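Local coordinates for protein pyrethroid hydrolase (Sphingobium faniae, PDB 5Y5R) that hydrolyses pyrethroid insecticides such as cypermethrin and permethrin, splitting the carboxylic ester into an alcohol and a cyclopropanecarboxylic acid, as an esterase of the alpha/beta hydrolase superfamily, at residues H10-G16 with D37-P43; G70-L74 with D93-G97; A103-P108 with M213-P218; G138-Q142 with Q172-V177; R194-L200 with P220-L226. All blocks are in the same frame, centred on the assembly; numbering follows the deposited sequence.

Interaction 1: residues H10-G16 with D37-P43; sequences HGALNRG and DLTGHTP. With 8NL ((2-methyl-3-phenyl-phenyl)methyl (1~{S})-3-[(~{E})-2-chloranyl-3,3,3-tris(fluoranyl)prop-1-enyl]-2,2-dimethyl-cyclopropane-1-carboxylate), chain G.
His41 lays one face of its ring over His10 CE1, which lies 3.1 Å from His41 ND1, the centroids 4.2 Å apart and the planes oblique at 45°. The pair joins the loops after strands 3-9 and 32-34 of the alpha/beta hydrolase fold. Each segment has a type II turn, Gly11 to Asn14 and Leu38 to His41, Gly40 taking positive phi (87°). The backbones come closest at Gly16 and Asp37, CA to CA 5.1 Å. His10 (chi1 p) donates from ND1 to Gly11 O (2.9 Å) and accepts at NE2 from Leu38 N (3.1 Å); His41 (chi1 m) gives ND1 to Asn14 O (2.7 Å). Asp37 (chi1 m) and Arg15 (chi1 m, chi2 t, chi3 p) make the charged part: Asp37 OD1 accepts from Gly16 N (2.9 Å), and OD2 forms a salt bridge with Arg15 NH2 (3.0 Å) and a hydrogen bond with Thr42 OG1 (2.8 Å). Pro43 CD covers one guanidinium face, 3.3 Å from Arg15 CZ. The first turn faces the bound pyrethroid, which is also hydrogen-bonded to Ser78 OG and His230 NE2. Consistent with an oxyanion hole, as in alpha/beta hydrolases, Ala12 N donates to the ester carbonyl 8NL O1 at 3.3 Å.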
# COMPACT_ATOMS: atom_id res chain seq x y z
N HIS A 10 -3.44 -4.00 0.32
CA HIS A 10 -2.64 -4.19 1.52
C HIS A 10 -1.15 -4.16 1.18
O HIS A 10 -0.75 -4.27 0.02
CB HIS A 10 -2.97 -5.54 2.17
CG HIS A 10 -2.62 -6.72 1.31
ND1 HIS A 10 -1.31 -7.11 1.09
CD2 HIS A 10 -3.40 -7.59 0.62
CE1 HIS A 10 -1.30 -8.18 0.30
NE2 HIS A 10 -2.56 -8.49 -0.00
N GLY A 11 -0.33 -4.03 2.23
CA GLY A 11 1.13 -4.08 2.14
C GLY A 11 1.75 -5.42 2.56
O GLY A 11 1.09 -6.45 2.67
N ALA A 12 3.07 -5.38 2.86
CA ALA A 12 3.77 -6.65 3.10
C ALA A 12 3.21 -7.43 4.29
O ALA A 12 2.88 -6.87 5.34
CB ALA A 12 5.26 -6.39 3.36
N LEU A 13 3.15 -8.76 4.14
CA LEU A 13 2.69 -9.67 5.19
C LEU A 13 1.22 -9.49 5.59
O LEU A 13 0.78 -10.12 6.57
CB LEU A 13 3.55 -9.50 6.45
CG LEU A 13 4.95 -10.08 6.34
CD1 LEU A 13 5.77 -9.71 7.55
CD2 LEU A 13 4.83 -11.56 6.23
N ASN A 14 0.44 -8.69 4.87
CA ASN A 14 -0.95 -8.42 5.21
C ASN A 14 -1.91 -9.07 4.21
O ASN A 14 -1.51 -9.63 3.18
CB ASN A 14 -1.19 -6.90 5.31
CG ASN A 14 -0.79 -6.32 6.64
OD1 ASN A 14 0.40 -6.33 7.03
ND2 ASN A 14 -1.78 -5.83 7.37
N ARG A 15 -3.21 -8.99 4.51
CA ARG A 15 -4.29 -9.44 3.63
C ARG A 15 -5.36 -8.34 3.54
O ARG A 15 -5.40 -7.43 4.36
CB ARG A 15 -4.90 -10.75 4.15
CG ARG A 15 -3.87 -11.87 4.46
CD ARG A 15 -4.56 -13.16 4.93
NE ARG A 15 -5.51 -13.69 3.96
CZ ARG A 15 -6.49 -14.57 4.22
NH1 ARG A 15 -6.71 -15.02 5.46
NH2 ARG A 15 -7.26 -14.99 3.24
N GLY A 16 -6.27 -8.47 2.56
CA GLY A 16 -7.28 -7.43 2.35
C GLY A 16 -8.14 -7.13 3.56
O GLY A 16 -8.55 -5.98 3.77
N ASP A 37 -6.97 -9.95 -1.59
CA ASP A 37 -5.65 -10.54 -1.36
C ASP A 37 -4.81 -10.49 -2.64
O ASP A 37 -5.25 -10.95 -3.70
CB ASP A 37 -5.80 -11.98 -0.89
CG ASP A 37 -6.39 -12.11 0.51
OD1 ASP A 37 -6.39 -11.13 1.30
OD2 ASP A 37 -6.92 -13.21 0.80
N LEU A 38 -3.60 -9.94 -2.57
CA LEU A 38 -2.75 -10.09 -3.73
C LEU A 38 -2.30 -11.56 -3.83
O LEU A 38 -2.64 -12.38 -2.98
CB LEU A 38 -1.57 -9.10 -3.68
CG LEU A 38 -1.91 -7.61 -3.83
CD1 LEU A 38 -0.68 -6.68 -3.88
CD2 LEU A 38 -2.68 -7.39 -5.08
N THR A 39 -1.65 -11.91 -4.93
CA THR A 39 -1.23 -13.28 -5.14
C THR A 39 -0.24 -13.69 -4.06
O THR A 39 0.64 -12.91 -3.67
CB THR A 39 -0.63 -13.43 -6.53
OG1 THR A 39 -1.63 -13.10 -7.49
CG2 THR A 39 -0.12 -14.84 -6.78
N GLY A 40 -0.43 -14.90 -3.51
CA GLY A 40 0.39 -15.39 -2.42
C GLY A 40 -0.11 -14.99 -1.05
O GLY A 40 0.51 -15.36 -0.05
N HIS A 41 -1.17 -14.19 -0.97
CA HIS A 41 -1.64 -13.69 0.32
C HIS A 41 -2.90 -14.40 0.80
O HIS A 41 -3.53 -13.93 1.76
CB HIS A 41 -1.84 -12.17 0.23
CG HIS A 41 -0.55 -11.41 0.15
ND1 HIS A 41 0.01 -10.78 1.24
CD2 HIS A 41 0.35 -11.28 -0.85
CE1 HIS A 41 1.17 -10.25 0.90
NE2 HIS A 41 1.40 -10.54 -0.37
N THR A 42 -3.27 -15.52 0.20
CA THR A 42 -4.43 -16.29 0.67
C THR A 42 -4.00 -17.67 1.13
O THR A 42 -3.50 -18.46 0.31
CB THR A 42 -5.46 -16.36 -0.45
OG1 THR A 42 -5.68 -15.03 -0.95
CG2 THR A 42 -6.77 -16.95 0.06
N PRO A 43 -4.12 -17.99 2.42
CA PRO A 43 -3.66 -19.29 2.92
C PRO A 43 -4.17 -20.44 2.07
O PRO A 43 -5.36 -20.53 1.76
CB PRO A 43 -4.25 -19.33 4.34
CG PRO A 43 -4.28 -17.88 4.76
CD PRO A 43 -4.57 -17.10 3.50
C 8NL G . 4.49 -6.16 8.00
C8 8NL G . 2.53 -8.39 10.77
C9 8NL G . 2.91 -9.56 11.43
C10 8NL G . 4.17 -9.64 12.03
C11 8NL G . 4.99 -8.52 11.93
C12 8NL G . 4.58 -7.36 11.27
C13 8NL G . 3.14 -3.74 6.75
O 8NL G . 4.49 -3.24 6.63
CL 8NL G . 11.43 -2.62 5.05
C21 8NL G . 9.69 -2.92 4.95
C22 8NL G . 9.20 -4.30 5.29
F2 8NL G . 8.62 -4.25 6.47
F1 8NL G . 8.36 -4.79 4.39
F 8NL G . 10.25 -5.09 5.34
C20 8NL G . 8.87 -1.92 4.64
C16 8NL G . 7.38 -2.13 4.51
C17 8NL G . 6.75 -0.74 4.49
C18 8NL G . 6.55 -0.84 2.98
C19 8NL G . 7.71 0.37 4.93
C15 8NL G . 6.35 -1.78 5.58
C14 8NL G . 5.10 -2.64 5.41
O1 8NL G . 4.66 -2.87 4.28
C2 8NL G . 2.72 -4.41 8.07
C3 8NL G . 1.61 -3.85 8.71
C4 8NL G . 1.12 -4.35 9.91
C5 8NL G . 1.70 -5.47 10.49
C6 8NL G . 2.81 -6.07 9.91
C1 8NL G . 3.31 -5.54 8.69
C7 8NL G . 3.35 -7.28 10.65

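Interaction 2: residues G70-L74 with D93-G97; sequences GQSIL and DKVAG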
# COMPACT_ATOMS: atom_id res chain seq x y z
N GLY A 70 -17.29 1.79 -14.14
CA GLY A 70 -16.62 3.04 -14.47
C GLY A 70 -15.14 3.06 -14.10
O GLY A 70 -14.43 2.08 -14.32
N GLN A 71 -14.67 4.19 -13.59
CA GLN A 71 -13.28 4.38 -13.18
C GLN A 71 -13.08 3.94 -11.74
O GLN A 71 -14.02 3.91 -10.95
CB GLN A 71 -12.87 5.84 -13.31
CG GLN A 71 -13.07 6.36 -14.69
CD GLN A 71 -11.95 5.97 -15.59
OE1 GLN A 71 -10.88 6.60 -15.59
NE2 GLN A 71 -12.15 4.89 -16.33
N SER A 72 -11.82 3.64 -11.39
CA SER A 72 -11.46 3.16 -10.06
C SER A 72 -10.42 4.03 -9.36
O SER A 72 -9.49 4.55 -9.98
CB SER A 72 -10.90 1.74 -10.11
OG SER A 72 -11.87 0.81 -10.55
N ILE A 73 -10.50 4.05 -8.04
CA ILE A 73 -9.45 4.61 -7.20
C ILE A 73 -8.63 3.45 -6.66
O ILE A 73 -9.18 2.47 -6.14
CB ILE A 73 -10.04 5.45 -6.05
CG1 ILE A 73 -10.98 6.55 -6.58
CG2 ILE A 73 -8.93 6.08 -5.24
CD1 ILE A 73 -10.29 7.73 -7.27
N LEU A 74 -7.31 3.55 -6.80
CA LEU A 74 -6.39 2.54 -6.28
C LEU A 74 -5.69 3.13 -5.08
O LEU A 74 -5.13 4.24 -5.16
CB LEU A 74 -5.36 2.13 -7.33
CG LEU A 74 -5.87 1.50 -8.61
CD1 LEU A 74 -4.68 0.86 -9.35
CD2 LEU A 74 -6.98 0.50 -8.26
N ASP A 93 -6.26 3.52 -18.39
CA ASP A 93 -7.61 3.81 -18.84
C ASP A 93 -8.66 3.45 -17.80
O ASP A 93 -9.81 3.89 -17.92
CB ASP A 93 -7.90 3.10 -20.17
CG ASP A 93 -7.64 1.58 -20.13
OD1 ASP A 93 -6.65 1.10 -19.52
OD2 ASP A 93 -8.45 0.84 -20.75
N LYS A 94 -8.30 2.65 -16.80
CA LYS A 94 -9.25 2.25 -15.77
C LYS A 94 -9.06 2.98 -14.45
O LYS A 94 -9.99 2.98 -13.63
CB LYS A 94 -9.16 0.73 -15.56
CG LYS A 94 -9.51 -0.09 -16.80
CD LYS A 94 -10.96 -0.55 -16.76
CE LYS A 94 -11.29 -1.49 -17.89
NZ LYS A 94 -12.69 -2.02 -17.74
N VAL A 95 -7.91 3.59 -14.22
CA VAL A 95 -7.59 4.23 -12.96
C VAL A 95 -7.76 5.73 -13.13
O VAL A 95 -7.13 6.34 -13.99
CB VAL A 95 -6.16 3.89 -12.49
CG1 VAL A 95 -5.87 4.55 -11.15
CG2 VAL A 95 -5.96 2.33 -12.39
N ALA A 96 -8.63 6.31 -12.31
CA ALA A 96 -8.88 7.74 -12.22
C ALA A 96 -8.07 8.43 -11.13
O ALA A 96 -8.04 9.66 -11.09
CB ALA A 96 -10.37 8.00 -11.99
N GLY A 97 -7.48 7.68 -10.20
CA GLY A 97 -6.76 8.29 -9.10
C GLY A 97 -5.87 7.30 -8.36
O GLY A 97 -6.17 6.11 -8.29
O HOH W 1 -11.76 0.92 -13.42
O HOH W 2 -8.62 7.08 -16.59
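Parallel pairing between the start of strand 71-77 and the run into strand 95-101 is interrupted by a beta bulge. Ser72 pairs with Val95 (CA to CA 5.0 Å), but Ile73 pairs with Gly97 (4.9 Å), so Ala96 is the extra residue, and the chain turns a corner there. Ser72 N donates to Lys94 O (3.0 Å), Ala96 N to Ser72 O (3.0 Å) and, beyond the bulge, Leu74 N to Gly97 O (3.2 Å). Gly97 N has no partner in the model. A CB on Gly97 would clash with Ile73 CD1. Gln71 extends the ladder with its side chain, NE2 donating to Asp93 O (3.0 Å), and its CB meets Ala96 CB at 3.6 Å. Leu74 CD1 packs against Val95 CG2 (3.6 Å). One water gives its protons to Gly70 O (3.0 Å) and Lys94 O (2.7 Å) and accepts from Ser72 OG (2.9 Å), so bridging the two segments. Helix 80-90 connects the two strands in a beta-alpha-beta crossover of the alpha/beta hydrolase sheet. Strand 3-9 bonds to the other edge of 71-77, and Leu65 of helix 59-67 touches Ser72 and Leu74.

Interaction 3: residues A103-P108 with M213-P218; sequences AVLTAP and MQKEFP
Selenomethionine 213 opens the last turn of helix 207-216 against the loop after strand 95-101, a helix-to-loop contact in the alpha/beta hydrolase fold. Residues 103-108 are extended, without regular structure; the nearest CA pairs are Leu105 with Met213 (5.9 Å) and Ala107 with Phe217 (4.7 Å). From Met213, with chi1 m, chi2 t and chi3 m, CB lies 3.4 Å from Leu105 O, SE 4.1 Å from Val104 CA and CE 3.5 Å from Ala103 O. Gln214 follows, its CA 4.1 Å from Leu105 CD2 (Leu105 chi1 t, chi2 p). Glu216 brings its backbone O to 3.8 Å from Ala107 CB, while its carboxylate turns to Arg123. Phe217, the first residue to leave helical phi/psi (-78°/137°), has chi1 t and sets CD1 3.7 Å from Leu105 CD1; the ring edge meets Thr106 O, 3.4 Å from CD1. Pro218 CD then packs on Ala107 CB (3.9 Å) and Pro108 CD (3.7 Å). Val104 points away from the helix and touches the bound pyrethroid, so this loop also lines the ligand pocket. No direct hydrogen bond crosses; instead one water donates to both Leu105 O and Met213 O, 2.9 Å from each.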
# COMPACT_ATOMS: atom_id res chain seq x y z
N ALA A 103 2.90 5.02 1.95
CA ALA A 103 3.15 3.95 1.00
C ALA A 103 4.43 4.24 0.22
O ALA A 103 4.91 5.36 0.18
CB ALA A 103 1.98 3.78 0.01
N VAL A 104 4.95 3.20 -0.43
CA VAL A 104 6.15 3.34 -1.25
C VAL A 104 5.73 4.06 -2.53
O VAL A 104 4.98 3.52 -3.35
CB VAL A 104 6.80 1.98 -1.54
CG1 VAL A 104 8.04 2.15 -2.39
CG2 VAL A 104 7.16 1.28 -0.26
N LEU A 105 6.24 5.28 -2.71
CA LEU A 105 5.99 6.09 -3.89
C LEU A 105 7.36 6.33 -4.51
O LEU A 105 8.18 7.07 -3.97
CB LEU A 105 5.32 7.42 -3.54
CG LEU A 105 5.27 8.39 -4.71
CD1 LEU A 105 4.28 7.86 -5.76
CD2 LEU A 105 4.93 9.82 -4.25
N THR A 106 7.66 5.60 -5.57
CA THR A 106 8.95 5.74 -6.21
C THR A 106 8.77 6.35 -7.59
O THR A 106 7.73 6.19 -8.24
CB THR A 106 9.72 4.40 -6.28
OG1 THR A 106 9.01 3.42 -7.05
CG2 THR A 106 9.86 3.90 -4.92
N ALA A 107 9.78 7.10 -7.98
CA ALA A 107 9.80 7.70 -9.26
C ALA A 107 9.94 6.61 -10.31
O ALA A 107 10.45 5.52 -10.01
CB ALA A 107 10.96 8.69 -9.34
N PRO A 108 9.54 6.88 -11.55
CA PRO A 108 9.73 5.91 -12.63
C PRO A 108 11.16 5.39 -12.71
O PRO A 108 12.12 6.16 -12.75
CB PRO A 108 9.34 6.71 -13.88
CG PRO A 108 8.27 7.73 -13.30
CD PRO A 108 8.97 8.16 -12.05
N MSE A 213 10.14 10.83 -0.47
CA MSE A 213 9.55 10.18 -1.62
C MSE A 213 8.64 11.13 -2.41
O MSE A 213 8.73 11.19 -3.64
CB MSE A 213 8.80 8.93 -1.18
CG MSE A 213 9.80 7.84 -0.81
SE MSE A 213 9.00 6.13 -0.34
CE MSE A 213 8.04 6.64 1.24
N GLN A 214 7.77 11.86 -1.72
CA GLN A 214 6.99 12.89 -2.41
C GLN A 214 7.91 13.85 -3.15
O GLN A 214 7.70 14.15 -4.33
CB GLN A 214 6.11 13.66 -1.43
CG GLN A 214 5.10 12.79 -0.76
CD GLN A 214 4.46 13.47 0.42
OE1 GLN A 214 3.71 14.44 0.28
NE2 GLN A 214 4.75 12.96 1.59
N LYS A 215 8.99 14.27 -2.48
CA LYS A 215 9.89 15.27 -3.04
C LYS A 215 10.54 14.79 -4.34
O LYS A 215 10.79 15.59 -5.25
CB LYS A 215 10.93 15.66 -2.00
CG LYS A 215 11.96 16.64 -2.48
CD LYS A 215 12.89 17.12 -1.39
CE LYS A 215 13.34 18.56 -1.72
NZ LYS A 215 14.23 18.59 -2.91
N GLU A 216 10.90 13.49 -4.42
CA GLU A 216 11.64 12.97 -5.57
C GLU A 216 10.74 12.45 -6.69
O GLU A 216 11.26 12.14 -7.77
CB GLU A 216 12.60 11.87 -5.12
CG GLU A 216 13.75 12.40 -4.25
CD GLU A 216 14.79 11.36 -3.84
OE1 GLU A 216 15.48 11.61 -2.83
OE2 GLU A 216 14.88 10.26 -4.42
N PHE A 217 9.41 12.36 -6.49
CA PHE A 217 8.55 11.93 -7.59
C PHE A 217 8.33 13.09 -8.55
O PHE A 217 8.08 14.22 -8.11
CB PHE A 217 7.19 11.43 -7.08
CG PHE A 217 6.36 10.73 -8.13
CD1 PHE A 217 6.47 9.36 -8.35
CD2 PHE A 217 5.48 11.43 -8.91
CE1 PHE A 217 5.69 8.74 -9.32
CE2 PHE A 217 4.72 10.82 -9.88
CZ PHE A 217 4.82 9.46 -10.08
N PRO A 218 8.38 12.84 -9.86
CA PRO A 218 8.25 13.94 -10.83
C PRO A 218 6.81 14.40 -10.98
O PRO A 218 5.91 13.59 -11.25
CB PRO A 218 8.79 13.33 -12.12
CG PRO A 218 8.52 11.89 -11.98
CD PRO A 218 8.65 11.56 -10.52
O HOH W 3 9.88 9.10 -5.26

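Interaction 4: residues G138-Q142 with Q172-V177; sequences GRGLQ and QTQSTV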
# COMPACT_ATOMS: atom_id res chain seq x y z
N GLY A 138 16.52 -14.94 0.33
CA GLY A 138 16.05 -13.65 -0.09
C GLY A 138 14.91 -13.68 -1.07
O GLY A 138 14.64 -12.65 -1.72
N ARG A 139 14.25 -14.82 -1.25
CA ARG A 139 12.98 -14.82 -1.95
C ARG A 139 11.80 -14.62 -1.01
O ARG A 139 10.70 -14.31 -1.48
CB ARG A 139 12.79 -16.12 -2.75
CG ARG A 139 13.59 -16.18 -4.06
CD ARG A 139 12.73 -16.53 -5.27
NE ARG A 139 12.35 -15.43 -6.08
CZ ARG A 139 11.36 -15.39 -6.92
NH1 ARG A 139 10.59 -16.40 -7.09
NH2 ARG A 139 11.11 -14.34 -7.61
N GLY A 140 12.01 -14.75 0.31
CA GLY A 140 10.95 -14.49 1.26
C GLY A 140 11.42 -13.67 2.45
O GLY A 140 12.60 -13.65 2.82
N LEU A 141 10.45 -13.00 3.06
CA LEU A 141 10.65 -12.21 4.27
C LEU A 141 9.63 -12.67 5.28
O LEU A 141 8.48 -12.92 4.94
CB LEU A 141 10.49 -10.71 4.03
CG LEU A 141 11.40 -9.97 3.05
CD1 LEU A 141 10.92 -8.53 2.98
CD2 LEU A 141 12.82 -10.01 3.47
N GLN A 142 10.06 -12.74 6.53
CA GLN A 142 9.24 -13.25 7.62
C GLN A 142 9.54 -12.47 8.88
O GLN A 142 10.71 -12.20 9.16
CB GLN A 142 9.54 -14.73 7.85
CG GLN A 142 8.95 -15.26 9.15
CD GLN A 142 8.99 -16.77 9.26
OE1 GLN A 142 9.27 -17.48 8.30
NE2 GLN A 142 8.71 -17.26 10.45
N GLN A 172 2.21 -15.40 6.66
CA GLN A 172 3.45 -15.79 7.33
C GLN A 172 4.70 -15.39 6.55
O GLN A 172 5.73 -15.12 7.18
CB GLN A 172 3.49 -17.31 7.56
CG GLN A 172 2.55 -17.79 8.66
CD GLN A 172 2.77 -17.07 9.99
OE1 GLN A 172 3.73 -17.39 10.72
NE2 GLN A 172 1.92 -16.11 10.30
N THR A 173 4.66 -15.47 5.22
CA THR A 173 5.82 -15.22 4.37
C THR A 173 5.48 -14.38 3.14
O THR A 173 4.58 -14.72 2.36
CB THR A 173 6.48 -16.55 3.92
OG1 THR A 173 6.81 -17.34 5.06
CG2 THR A 173 7.77 -16.26 3.18
N GLN A 174 6.27 -13.32 2.93
CA GLN A 174 6.06 -12.32 1.90
C GLN A 174 7.07 -12.49 0.76
O GLN A 174 8.26 -12.68 1.02
CB GLN A 174 6.25 -10.93 2.50
CG GLN A 174 6.44 -9.90 1.42
CD GLN A 174 5.11 -9.50 0.81
OE1 GLN A 174 4.09 -9.41 1.51
NE2 GLN A 174 5.09 -9.35 -0.50
N SER A 175 6.62 -12.32 -0.49
CA SER A 175 7.51 -12.39 -1.64
C SER A 175 8.36 -11.13 -1.79
O SER A 175 7.90 -10.02 -1.53
CB SER A 175 6.72 -12.61 -2.93
OG SER A 175 7.56 -12.45 -4.06
N THR A 176 9.61 -11.29 -2.18
CA THR A 176 10.47 -10.12 -2.36
C THR A 176 10.28 -9.47 -3.72
O THR A 176 10.91 -8.43 -4.00
CB THR A 176 11.93 -10.51 -2.12
OG1 THR A 176 12.30 -11.51 -3.08
CG2 THR A 176 12.15 -11.03 -0.69
N VAL A 177 9.36 -10.01 -4.53
CA VAL A 177 9.14 -9.52 -5.89
C VAL A 177 8.83 -8.03 -5.97
O VAL A 177 9.38 -7.36 -6.85
CB VAL A 177 8.07 -10.37 -6.59
CG1 VAL A 177 7.48 -9.64 -7.82
CG2 VAL A 177 8.64 -11.72 -7.01
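A glycine sits where a side chain would not fit: a CB on Gly140 would clash with Thr173 CG2. Gly140 CA also makes a CA-H...O contact with Gln174 O (3.3 Å). Gly140 and Ser175 form a non-hydrogen-bonded antiparallel pair; Leu141 and Gln174 form the hydrogen-bonded one, with Leu141 N to Gln174 O and Gln174 N to Leu141 O both 3.0 Å. Thr176 fastens the end of this ladder twice, N donating to Arg139 O (3.3 Å) and OG1 to Gly138 O (2.9 Å); there segment 172-177 forms an ST turn, Val177 N donating to Ser175 OG (3.1 Å). The side chain of Leu141 lies about 4 Å from the bound pyrethroid. The small sheet, with 140-143 between 132-135 and 174-175, lies in the chain between main-sheet strands 95-101 and 194-199, consistent with the cap region of alpha/beta hydrolases. From strand 174-175, Gln174 OE1 accepts from Leu13 N of the loop after strand 3-9, and NE2 bonds Tyr57 OH at the end of helix 54-57.

Interaction 5: residues R194-L200 with P220-L226; sequences RLYIEAL and PVAVVSL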
# COMPACT_ATOMS: atom_id res chain seq x y z
N ARG A 194 -2.63 12.11 -8.17
CA ARG A 194 -1.94 11.37 -7.13
C ARG A 194 -2.15 12.06 -5.79
O ARG A 194 -2.17 13.30 -5.72
CB ARG A 194 -0.42 11.27 -7.42
CG ARG A 194 -0.05 10.52 -8.68
CD ARG A 194 1.46 10.63 -8.97
NE ARG A 194 1.88 12.00 -9.28
CZ ARG A 194 1.95 12.48 -10.52
NH1 ARG A 194 1.62 11.69 -11.53
NH2 ARG A 194 2.34 13.73 -10.75
N LEU A 195 -2.41 11.27 -4.77
CA LEU A 195 -2.53 11.76 -3.40
C LEU A 195 -1.67 10.91 -2.48
O LEU A 195 -1.73 9.67 -2.54
CB LEU A 195 -4.00 11.76 -2.96
CG LEU A 195 -4.32 11.89 -1.48
CD1 LEU A 195 -3.88 13.25 -0.99
CD2 LEU A 195 -5.83 11.70 -1.28
N TYR A 196 -0.88 11.57 -1.64
CA TYR A 196 -0.14 10.93 -0.56
C TYR A 196 -0.80 11.27 0.77
O TYR A 196 -0.91 12.44 1.13
CB TYR A 196 1.33 11.37 -0.54
CG TYR A 196 2.24 10.37 0.16
CD1 TYR A 196 2.37 10.36 1.54
CD2 TYR A 196 2.94 9.43 -0.57
CE1 TYR A 196 3.20 9.42 2.17
CE2 TYR A 196 3.76 8.51 0.05
CZ TYR A 196 3.89 8.50 1.40
OH TYR A 196 4.71 7.55 1.98
N ILE A 197 -1.20 10.25 1.51
CA ILE A 197 -1.70 10.42 2.88
C ILE A 197 -0.57 10.01 3.80
O ILE A 197 -0.25 8.82 3.90
CB ILE A 197 -2.96 9.58 3.16
CG1 ILE A 197 -4.05 9.90 2.14
CG2 ILE A 197 -3.45 9.83 4.59
CD1 ILE A 197 -5.39 9.24 2.45
N GLU A 198 0.05 11.01 4.45
CA GLU A 198 1.13 10.76 5.39
C GLU A 198 0.55 10.32 6.71
O GLU A 198 -0.49 10.83 7.15
CB GLU A 198 1.98 12.03 5.66
CG GLU A 198 2.39 12.88 4.51
CD GLU A 198 3.06 14.20 4.98
OE1 GLU A 198 2.56 14.84 5.93
OE2 GLU A 198 4.08 14.59 4.41
N ALA A 199 1.26 9.42 7.37
CA ALA A 199 1.02 9.05 8.77
C ALA A 199 2.14 9.70 9.57
O ALA A 199 3.30 9.28 9.48
CB ALA A 199 1.02 7.53 8.92
N LEU A 200 1.81 10.79 10.29
CA LEU A 200 2.84 11.64 10.90
C LEU A 200 3.72 10.91 11.91
O LEU A 200 4.91 11.24 12.05
CB LEU A 200 2.19 12.85 11.56
CG LEU A 200 1.51 13.75 10.52
CD1 LEU A 200 0.67 14.85 11.18
CD2 LEU A 200 2.58 14.35 9.63
N PRO A 220 3.37 16.97 -9.61
CA PRO A 220 2.68 17.27 -8.36
C PRO A 220 2.12 16.02 -7.70
O PRO A 220 1.72 15.06 -8.37
CB PRO A 220 1.55 18.22 -8.80
CG PRO A 220 1.24 17.79 -10.20
CD PRO A 220 2.56 17.31 -10.79
N VAL A 221 2.17 16.02 -6.37
CA VAL A 221 1.56 15.01 -5.52
C VAL A 221 0.77 15.77 -4.47
O VAL A 221 1.36 16.51 -3.67
CB VAL A 221 2.61 14.10 -4.83
CG1 VAL A 221 1.93 13.12 -3.88
CG2 VAL A 221 3.48 13.39 -5.84
N ALA A 222 -0.55 15.58 -4.45
CA ALA A 222 -1.34 16.16 -3.38
C ALA A 222 -1.03 15.43 -2.08
O ALA A 222 -0.61 14.27 -2.08
CB ALA A 222 -2.83 16.09 -3.70
N VAL A 223 -1.23 16.12 -0.95
CA VAL A 223 -0.86 15.54 0.34
C VAL A 223 -1.90 15.90 1.39
O VAL A 223 -2.32 17.05 1.49
CB VAL A 223 0.55 16.01 0.76
CG1 VAL A 223 0.58 17.50 0.90
CG2 VAL A 223 0.97 15.32 2.06
N VAL A 224 -2.33 14.91 2.17
CA VAL A 224 -3.02 15.15 3.42
C VAL A 224 -2.29 14.40 4.53
O VAL A 224 -1.68 13.35 4.31
CB VAL A 224 -4.53 14.80 3.37
CG1 VAL A 224 -5.16 15.37 2.12
CG2 VAL A 224 -4.74 13.32 3.38
N SER A 225 -2.28 14.99 5.71
CA SER A 225 -1.52 14.47 6.83
C SER A 225 -2.48 13.94 7.89
O SER A 225 -3.45 14.62 8.23
CB SER A 225 -0.65 15.56 7.45
OG SER A 225 0.28 16.04 6.50
N LEU A 226 -2.20 12.73 8.40
CA LEU A 226 -2.97 12.14 9.48
C LEU A 226 -2.07 11.97 10.69
O LEU A 226 -0.89 11.64 10.53
CB LEU A 226 -3.50 10.77 9.07
CG LEU A 226 -4.45 10.60 7.90
CD1 LEU A 226 -4.81 9.11 7.84
CD2 LEU A 226 -5.68 11.48 8.05
O HOH W 4 -1.04 14.82 -9.35
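Strands 194-199 and 222-226 run parallel, 21° apart, with Leu195 to Ala199 in unbroken register with Ala222 to Leu226. Their main-chain bonds zigzag: Ala222 N to Arg194 O (3.1 Å), Tyr196 N to Ala222 O (2.7 Å), Val224 N to Tyr196 O (3.0 Å), Glu198 N to Val224 O (2.9 Å), then Leu226 N to Glu198 O and Leu200 N to Leu226 O (both 2.8 Å). Leu195 and Ile197 bond instead to strand 95-101, and Ala199 N to Gln210 OE1. Pro220 O takes Arg194 NH2 (2.8 Å) and a water (2.9 Å); Arg194 NH1 goes to Leu190 O. Glu198 OE1 accepts from Ser225 OG (2.6 Å), its OE2 forming a salt bridge with Arg211, and Tyr196 OH is hydrogen-bonded to Ala103 O. Ile197 CG2 meets Leu226 CG at 3.5 Å, with both residues also touching Leu240 of helix 237-249. With helix 207-216 as the crossover, this is the beta-alpha-beta unit at the sheet edge of an alpha/beta hydrolase, its first strand leading to Asp202, probably the acid of the charge relay.

In the fold
Interactions 2 and 5 both belong to the parallel sheet, on the neighbouring strands 95-101 and 194-199; the first is broken by a bulge, whereas the second is regular. Interaction 3 has no direct hydrogen bond and packs apolar groups, yet it touches interaction 5 through Ala103 O and Tyr196 OH, and its helix is the crossover between interaction 5's strands. Interaction 1, the most buried, joins loops through imidazoles and a salt bridge. Its Leu13 N meets Gln174 OE1 of interaction 4, which has more exposed residues among those touching than interaction 1. Interactions 1, 3 and 4 approach the ligand from different elements, while interaction 2 lies away from the site.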